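Local coordinates for lipolytic enzyme, G-D-S-L family (Bacteroides thetaiotaomicron, PDB 7BR2), which hydrolyses ester bonds as a gut bacterial SGNH (GDSL) serine esterase that metabolises the drug diltiazem, at residues A288-I291 with P295-E298. Numbering follows the deposited sequence.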
loop_
_atom_site.group_PDB
_atom_site.type_symbol
_atom_site.label_atom_id
_atom_site.label_comp_id
_atom_site.label_asym_id
_atom_site.label_seq_id
_atom_site.Cartn_x
_atom_site.Cartn_y
_atom_site.Cartn_z
ATOM N N ALA A 288 0.138 -10.544 5.168
ATOM C CA ALA A 288 -0.732 -11.021 6.245
ATOM C C ALA A 288 -0.152 -10.758 7.620
ATOM O O ALA A 288 -0.903 -10.560 8.589
ATOM C CB ALA A 288 -1.011 -12.522 6.044
ATOM N N GLU A 289 1.176 -10.703 7.708
ATOM C CA GLU A 289 1.827 -10.422 8.967
ATOM C C GLU A 289 1.359 -9.122 9.571
ATOM O O GLU A 289 1.421 -8.979 10.803
ATOM C CB GLU A 289 3.346 -10.345 8.709
ATOM C CG GLU A 289 4.222 -10.137 9.908
ATOM C CD GLU A 289 4.407 -11.405 10.672
ATOM O OE1 GLU A 289 4.376 -12.485 10.044
ATOM O OE2 GLU A 289 4.571 -11.296 11.910
ATOM N N VAL A 290 0.729 -8.257 8.766
ATOM C CA VAL A 290 0.243 -6.983 9.293
ATOM C C VAL A 290 -0.666 -7.204 10.485
ATOM O O VAL A 290 -0.714 -6.370 11.402
ATOM C CB VAL A 290 -0.513 -6.164 8.213
ATOM C CG1 VAL A 290 -1.893 -6.767 7.917
ATOM C CG2 VAL A 290 -0.689 -4.715 8.645
ATOM N N ILE A 291 -1.374 -8.339 10.522
ATOM C CA ILE A 291 -2.348 -8.518 11.598
ATOM C C ILE A 291 -1.684 -8.591 12.964
ATOM O O ILE A 291 -2.315 -8.247 13.954
ATOM C CB ILE A 291 -3.261 -9.724 11.355
ATOM C CG1 ILE A 291 -2.524 -11.050 11.489
ATOM C CG2 ILE A 291 -3.941 -9.611 9.995
ATOM C CD1 ILE A 291 -3.433 -12.238 11.166
ATOM N N PRO A 295 -3.556 -3.094 14.775
ATOM C CA PRO A 295 -4.923 -3.632 14.861
ATOM C C PRO A 295 -5.627 -3.575 13.511
ATOM O O PRO A 295 -6.655 -2.901 13.381
ATOM C CB PRO A 295 -5.609 -2.726 15.895
ATOM C CG PRO A 295 -4.639 -1.655 16.232
ATOM C CD PRO A 295 -3.479 -1.723 15.305
ATOM N N PHE A 296 -5.062 -4.227 12.486
ATOM C CA PHE A 296 -5.612 -4.067 11.140
ATOM C C PHE A 296 -6.966 -4.752 11.010
ATOM O O PHE A 296 -7.894 -4.196 10.412
ATOM C CB PHE A 296 -4.661 -4.589 10.061
ATOM C CG PHE A 296 -5.212 -4.405 8.672
ATOM C CD1 PHE A 296 -5.189 -3.154 8.066
ATOM C CD2 PHE A 296 -5.811 -5.451 7.996
ATOM C CE1 PHE A 296 -5.728 -2.957 6.808
ATOM C CE2 PHE A 296 -6.345 -5.261 6.717
ATOM C CZ PHE A 296 -6.306 -4.012 6.133
ATOM N N MET A 297 -7.078 -5.981 11.518
ATOM C CA MET A 297 -8.343 -6.706 11.456
ATOM C C MET A 297 -9.452 -5.947 12.170
ATOM O O MET A 297 -10.572 -5.836 11.655
ATOM C CB MET A 297 -8.157 -8.093 12.062
ATOM C CG MET A 297 -7.204 -8.945 11.264
ATOM S SD MET A 297 -7.675 -9.031 9.526
ATOM C CE MET A 297 -9.044 -10.187 9.635
ATOM N N GLU A 298 -9.157 -5.418 13.358
ATOM C CA GLU A 298 -10.184 -4.734 14.141
ATOM C C GLU A 298 -10.579 -3.392 13.522
ATOM O O GLU A 298 -11.762 -3.021 13.529
ATOM C CB GLU A 298 -9.693 -4.536 15.580
ATOM C CG GLU A 298 -9.340 -5.825 16.305
ATOM C CD GLU A 298 -7.889 -6.232 16.104
ATOM O OE1 GLU A 298 -7.360 -6.037 14.983
ATOM O OE2 GLU A 298 -7.278 -6.744 17.068
#
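Ile291 and Met297 run alongside each other in the same direction. The CG2 methyl of Ile291 makes the closest approach, 3.6 Å from CG of Met297. The same methyl is 3.8 Å from SD of Met297, so it touches two successive atoms of the thioether chain. The bend of Met297 at chi2 (-53°) sets SD beside the isoleucine methyl; the further bend at chi3 places only the terminal CE. Val290 and Phe296 form the second, more buried pair. CG1 of Val290 is 4.1 Å from CB of Phe296 and equally far from its CG and CD2. The methyl therefore touches CB and the adjoining CD2 side of the ring, at an oblique approach.

SGNH hydrolases have an alpha/beta core built on a parallel sheet, here five strands in the order 2-1-3-4-5. The two segments belong to one connection, which runs from the antiparallel strand 260-267 to helix 296-300 and lies against helix 210-223. A short 3-10 turn, with Ile291 N bonded to Ala288 O at 3.0 Å, is followed by Pro295 as the N-cap residue of helix 296-300. No hydrogen bond joins the two segments, and they meet through apolar side chains alone. In helix 210-223, Met214 touches both Val290 and Phe296, and Tyr218 also packs on Phe296. The ring of Tyr272 meets that of Phe296 edge-to-face.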